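Local coordinates for DUF5625 domain-containing protein (Sulfurospirillum deleyianum, PDB 3NKG), which is of unknown function but probably adopts a beta-sandwich fold related to galactose-binding domains, at residues Gly95-Ile107 with Lys144-Glu157. Numbering follows the deposited sequence.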
loop_
_atom_site.group_PDB
_atom_site.type_symbol
_atom_site.label_atom_id
_atom_site.label_comp_id
_atom_site.label_asym_id
_atom_site.label_seq_id
_atom_site.Cartn_x
_atom_site.Cartn_y
_atom_site.Cartn_z
ATOM N N GLY A 95 2.244 -3.874 -12.407
ATOM C CA GLY A 95 1.859 -2.504 -12.139
ATOM C C GLY A 95 3.034 -1.547 -11.977
ATOM O O GLY A 95 4.186 -1.897 -12.234
ATOM N N THR A 96 2.743 -0.325 -11.549
ATOM C CA THR A 96 3.785 0.662 -11.334
ATOM C C THR A 96 4.448 0.422 -9.992
ATOM O O THR A 96 3.780 0.347 -8.963
ATOM C CB THR A 96 3.218 2.076 -11.376
ATOM O OG1 THR A 96 2.729 2.330 -12.687
ATOM C CG2 THR A 96 4.303 3.115 -11.036
ATOM N N VAL A 97 5.766 0.263 -10.004
ATOM C CA VAL A 97 6.463 -0.020 -8.755
ATOM C C VAL A 97 6.499 1.266 -7.968
ATOM O O VAL A 97 6.869 2.293 -8.503
ATOM C CB VAL A 97 7.899 -0.521 -8.977
ATOM C CG1 VAL A 97 8.665 -0.508 -7.652
ATOM C CG2 VAL A 97 7.890 -1.933 -9.596
ATOM N N VAL A 98 6.101 1.212 -6.701
ATOM C CA VAL A 98 6.127 2.401 -5.838
ATOM C C VAL A 98 7.018 2.157 -4.601
ATOM O O VAL A 98 6.646 1.408 -3.701
ATOM C CB VAL A 98 4.705 2.800 -5.393
ATOM C CG1 VAL A 98 4.744 4.016 -4.430
ATOM C CG2 VAL A 98 3.831 3.102 -6.621
ATOM N N PRO A 99 8.205 2.779 -4.583
ATOM C CA PRO A 99 9.147 2.623 -3.467
ATOM C C PRO A 99 8.635 3.391 -2.281
ATOM O O PRO A 99 8.372 4.583 -2.404
ATOM C CB PRO A 99 10.431 3.298 -3.969
ATOM C CG PRO A 99 10.231 3.509 -5.464
ATOM C CD PRO A 99 8.749 3.615 -5.678
ATOM N N ILE A 100 8.501 2.703 -1.158
ATOM C CA ILE A 100 7.997 3.270 0.081
ATOM C C ILE A 100 8.996 2.885 1.154
ATOM O O ILE A 100 9.352 1.708 1.291
ATOM C CB ILE A 100 6.672 2.626 0.474
ATOM C CG1 ILE A 100 5.601 2.911 -0.584
ATOM C CG2 ILE A 100 6.208 3.129 1.846
ATOM C CD1 ILE A 100 5.133 4.332 -0.597
ATOM N N LYS A 101 9.454 3.863 1.918
ATOM C CA LYS A 101 10.335 3.561 3.028
ATOM C C LYS A 101 9.562 3.660 4.328
ATOM O O LYS A 101 8.980 4.711 4.660
ATOM C CB LYS A 101 11.542 4.501 3.033
ATOM C CG LYS A 101 12.591 4.167 4.079
ATOM C CD LYS A 101 13.811 5.071 3.901
ATOM C CE LYS A 101 14.473 5.382 5.223
ATOM N NZ LYS A 101 15.689 6.232 5.041
ATOM N N ILE A 102 9.551 2.553 5.062
ATOM C CA ILE A 102 8.904 2.515 6.367
ATOM C C ILE A 102 9.916 2.380 7.491
ATOM O O ILE A 102 10.714 1.439 7.523
ATOM C CB ILE A 102 7.895 1.354 6.467
ATOM C CG1 ILE A 102 6.805 1.519 5.412
ATOM C CG2 ILE A 102 7.244 1.295 7.867
ATOM C CD1 ILE A 102 5.929 0.305 5.274
ATOM N N THR A 103 9.872 3.334 8.413
ATOM C CA THR A 103 10.704 3.311 9.613
ATOM C C THR A 103 9.828 3.190 10.849
ATOM O O THR A 103 8.865 3.929 10.994
ATOM C CB THR A 103 11.551 4.594 9.708
ATOM O OG1 THR A 103 12.268 4.763 8.479
ATOM C CG2 THR A 103 12.548 4.494 10.841
ATOM N N ILE A 104 10.149 2.250 11.733
ATOM C CA ILE A 104 9.361 2.057 12.944
ATOM C C ILE A 104 10.220 2.124 14.210
ATOM O O ILE A 104 11.182 1.362 14.354
ATOM C CB ILE A 104 8.609 0.707 12.953
ATOM C CG1 ILE A 104 7.769 0.540 11.686
ATOM C CG2 ILE A 104 7.693 0.595 14.173
ATOM C CD1 ILE A 104 7.064 -0.801 11.620
ATOM N N HIS A 105 9.850 3.034 15.115
ATOM C CA HIS A 105 10.402 3.071 16.472
ATOM C C HIS A 105 9.394 2.600 17.512
ATOM O O HIS A 105 8.215 2.952 17.457
ATOM C CB HIS A 105 10.827 4.476 16.850
ATOM C CG HIS A 105 12.052 4.946 16.132
ATOM N ND1 HIS A 105 12.016 5.405 14.833
ATOM C CD2 HIS A 105 13.337 5.035 16.535
ATOM C CE1 HIS A 105 13.236 5.756 14.468
ATOM N NE2 HIS A 105 14.058 5.543 15.483
ATOM N N GLN A 106 9.862 1.813 18.477
ATOM C CA GLN A 106 9.001 1.478 19.609
ATOM C C GLN A 106 9.256 2.521 20.682
ATOM O O GLN A 106 10.397 2.911 20.910
ATOM C CB GLN A 106 9.293 0.070 20.121
ATOM C CG GLN A 106 8.571 -0.317 21.413
ATOM C CD GLN A 106 8.541 -1.836 21.636
ATOM O OE1 GLN A 106 9.520 -2.542 21.378
ATOM N NE2 GLN A 106 7.408 -2.335 22.119
ATOM N N ILE A 107 8.193 2.983 21.329
ATOM C CA ILE A 107 8.335 3.885 22.466
ATOM C C ILE A 107 8.541 3.051 23.740
ATOM O O ILE A 107 7.682 2.252 24.092
ATOM C CB ILE A 107 7.092 4.751 22.622
ATOM C CG1 ILE A 107 6.816 5.505 21.306
ATOM C CG2 ILE A 107 7.279 5.711 23.800
ATOM C CD1 ILE A 107 5.726 6.541 21.421
ATOM N N LYS A 144 3.303 0.917 22.001
ATOM C CA LYS A 144 3.228 2.177 21.288
ATOM C C LYS A 144 4.408 2.288 20.341
ATOM O O LYS A 144 5.527 1.917 20.702
ATOM C CB LYS A 144 3.268 3.346 22.273
ATOM C CG LYS A 144 2.218 4.422 22.004
ATOM C CD LYS A 144 1.313 4.672 23.219
ATOM C CE LYS A 144 2.023 5.459 24.326
ATOM N NZ LYS A 144 1.133 5.714 25.511
ATOM N N TYR A 145 4.153 2.819 19.144
ATOM C CA TYR A 145 5.166 2.904 18.092
ATOM C C TYR A 145 5.094 4.240 17.346
ATOM O O TYR A 145 4.035 4.879 17.291
ATOM C CB TYR A 145 4.968 1.759 17.075
ATOM C CG TYR A 145 5.037 0.386 17.697
ATOM C CD1 TYR A 145 3.893 -0.217 18.236
ATOM C CD2 TYR A 145 6.244 -0.309 17.758
ATOM C CE1 TYR A 145 3.951 -1.474 18.800
ATOM C CE2 TYR A 145 6.316 -1.564 18.330
ATOM C CZ TYR A 145 5.164 -2.143 18.851
ATOM O OH TYR A 145 5.231 -3.379 19.442
ATOM N N ILE A 146 6.220 4.661 16.782
ATOM C CA ILE A 146 6.219 5.740 15.807
ATOM C C ILE A 146 6.451 5.149 14.420
ATOM O O ILE A 146 7.488 4.524 14.159
ATOM C CB ILE A 146 7.313 6.766 16.103
ATOM C CG1 ILE A 146 7.130 7.322 17.533
ATOM C CG2 ILE A 146 7.329 7.873 15.040
ATOM C CD1 ILE A 146 5.741 7.782 17.799
ATOM N N PHE A 147 5.479 5.346 13.531
ATOM C CA PHE A 147 5.634 4.956 12.146
ATOM C C PHE A 147 5.990 6.177 11.317
ATOM O O PHE A 147 5.315 7.195 11.361
ATOM C CB PHE A 147 4.332 4.367 11.631
ATOM C CG PHE A 147 4.134 2.915 11.962
ATOM C CD1 PHE A 147 3.924 2.506 13.276
ATOM C CD2 PHE A 147 4.141 1.954 10.950
ATOM C CE1 PHE A 147 3.734 1.155 13.586
ATOM C CE2 PHE A 147 3.950 0.617 11.239
ATOM C CZ PHE A 147 3.740 0.209 12.564
ATOM N N ARG A 148 7.060 6.074 10.554
ATOM C CA ARG A 148 7.399 7.120 9.612
ATOM C C ARG A 148 7.304 6.507 8.218
ATOM O O ARG A 148 7.881 5.454 7.956
ATOM C CB ARG A 148 8.805 7.628 9.893
ATOM C CG ARG A 148 9.272 8.711 8.965
ATOM C CD ARG A 148 10.724 9.036 9.260
ATOM N NE ARG A 148 11.339 9.724 8.138
ATOM C CZ ARG A 148 11.815 10.961 8.183
ATOM N NH1 ARG A 148 12.367 11.493 7.095
ATOM N NH2 ARG A 148 11.749 11.661 9.315
ATOM N N ILE A 149 6.548 7.157 7.340
ATOM C CA ILE A 149 6.316 6.633 5.998
ATOM C C ILE A 149 6.744 7.686 4.986
ATOM O O ILE A 149 6.260 8.814 5.023
ATOM C CB ILE A 149 4.838 6.251 5.744
ATOM C CG1 ILE A 149 4.345 5.241 6.782
ATOM C CG2 ILE A 149 4.685 5.656 4.299
ATOM C CD1 ILE A 149 3.639 5.863 7.986
ATOM N N GLU A 150 7.675 7.310 4.113
ATOM C CA GLU A 150 8.225 8.212 3.128
ATOM C C GLU A 150 7.973 7.654 1.732
ATOM O O GLU A 150 8.293 6.497 1.438
ATOM C CB GLU A 150 9.733 8.412 3.353
ATOM C CG GLU A 150 10.433 9.156 2.196
ATOM C CD GLU A 150 11.878 9.607 2.508
ATOM O OE1 GLU A 150 12.426 9.234 3.569
ATOM O OE2 GLU A 150 12.468 10.354 1.682
ATOM N N ASN A 151 7.360 8.480 0.893
ATOM C CA ASN A 151 7.197 8.179 -0.522
ATOM C C ASN A 151 8.455 8.623 -1.268
ATOM O O ASN A 151 8.794 9.814 -1.298
ATOM C CB ASN A 151 5.953 8.882 -1.085
ATOM C CG ASN A 151 5.804 8.684 -2.571
ATOM O OD1 ASN A 151 5.653 7.550 -3.052
ATOM N ND2 ASN A 151 5.867 9.785 -3.322
ATOM N N ILE A 152 9.170 7.670 -1.858
ATOM C CA ILE A 152 10.456 7.987 -2.492
ATOM C C ILE A 152 10.327 8.701 -3.857
ATOM O O ILE A 152 11.001 9.710 -4.104
ATOM C CB ILE A 152 11.365 6.725 -2.619
ATOM C CG1 ILE A 152 11.560 6.069 -1.245
ATOM C CG2 ILE A 152 12.719 7.069 -3.237
ATOM C CD1 ILE A 152 12.319 6.941 -0.253
ATOM N N GLU A 153 9.469 8.191 -4.736
ATOM C CA GLU A 153 9.347 8.765 -6.086
ATOM C C GLU A 153 8.048 9.533 -6.306
ATOM O O GLU A 153 7.010 9.220 -5.706
ATOM C CB GLU A 153 9.425 7.680 -7.171
ATOM C CG GLU A 153 10.719 6.895 -7.237
ATOM C CD GLU A 153 10.700 5.867 -8.378
ATOM O OE1 GLU A 153 9.870 6.009 -9.322
ATOM O OE2 GLU A 153 11.519 4.921 -8.326
ATOM N N ALA A 154 8.104 10.494 -7.228
ATOM C CA ALA A 154 6.932 11.279 -7.625
ATOM C C ALA A 154 6.121 10.531 -8.690
ATOM O O ALA A 154 6.688 10.075 -9.687
ATOM C CB ALA A 154 7.391 12.628 -8.184
ATOM N N PHE A 155 4.806 10.403 -8.475
ATOM C CA PHE A 155 3.905 9.820 -9.481
ATOM C C PHE A 155 2.832 10.826 -9.900
ATOM O O PHE A 155 1.931 11.154 -9.133
ATOM C CB PHE A 155 3.300 8.494 -8.971
ATOM C CG PHE A 155 4.341 7.443 -8.764
ATOM C CD1 PHE A 155 4.797 6.672 -9.845
ATOM C CD2 PHE A 155 4.929 7.282 -7.528
ATOM C CE1 PHE A 155 5.800 5.730 -9.676
ATOM C CE2 PHE A 155 5.951 6.333 -7.342
ATOM C CZ PHE A 155 6.383 5.560 -8.408
ATOM N N SER A 156 2.969 11.349 -11.109
ATOM C CA SER A 156 2.085 12.403 -11.575
ATOM C C SER A 156 0.646 11.911 -11.699
ATOM O O SER A 156 -0.276 12.706 -11.577
ATOM C CB SER A 156 2.577 12.977 -12.911
ATOM O OG SER A 156 2.453 12.040 -13.971
ATOM N N GLU A 157 0.461 10.610 -11.938
ATOM C CA GLU A 157 -0.879 10.002 -11.906
ATOM C C GLU A 157 -1.598 10.185 -10.560
ATOM O O GLU A 157 -2.828 10.120 -10.489
ATOM C CB GLU A 157 -0.811 8.501 -12.199
ATOM C CG GLU A 157 0.035 8.138 -13.391
ATOM C CD GLU A 157 1.444 7.676 -13.004
ATOM O OE1 GLU A 157 2.215 8.454 -12.390
ATOM O OE2 GLU A 157 1.784 6.527 -13.350
HETATM O O HOH W 1 8.636 3.091 -10.301
HETATM O O HOH W 2 7.480 6.246 -4.377
HETATM O O HOH W 3 9.703 6.049 13.057
HETATM O O HOH W 4 5.901 0.345 23.487
#
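With CG1 of Ile104 anti to its carbonyl carbon (chi1 -53°) and CG of Phe147 turned likewise (chi1 -83°), the two side chains leave the sheet side by side. CG1 of Ile104 makes a CH-pi contact over one face of the Phe147 ring, 4.0 Å from its centroid, while Ile104 CD1 reaches Phe147 CE2 at 3.4 Å. The other branch, Ile104 CG2, meets Tyr145 CD2 at 4.0 Å. The Tyr145 ring also packs along the aliphatic part of Gln106, with CE2 3.8 Å from Gln106 CB, and its hydroxyl is hydrogen-bonded to the backbone of Asp141; an alanine here would probably leave Ile104 CG2 and Gln106 without their ring and that carbonyl without its mate. Further along, Ile100 CG2 meets Ile149 CG2. Past the end of strand 144-151, Phe155 takes Val98 CG2 over one face and Pro99 CD at its edge. A water joins this end, 2.7 Å from Pro99 O and 2.6 Å from Asn151 OD1, and accepts from Glu153 N.

Eight backbone hydrogen bonds join the two segments in antiparallel register, from Ile107 N to Lys144 O (2.9 Å) through to Ile152 N, just past the strand end, to Pro99 O (3.2 Å). Phe147 and Ile104 face strands 163-169 and 132-140, so these central strands of one four-stranded antiparallel sheet pack against the other, as in a beta-sandwich.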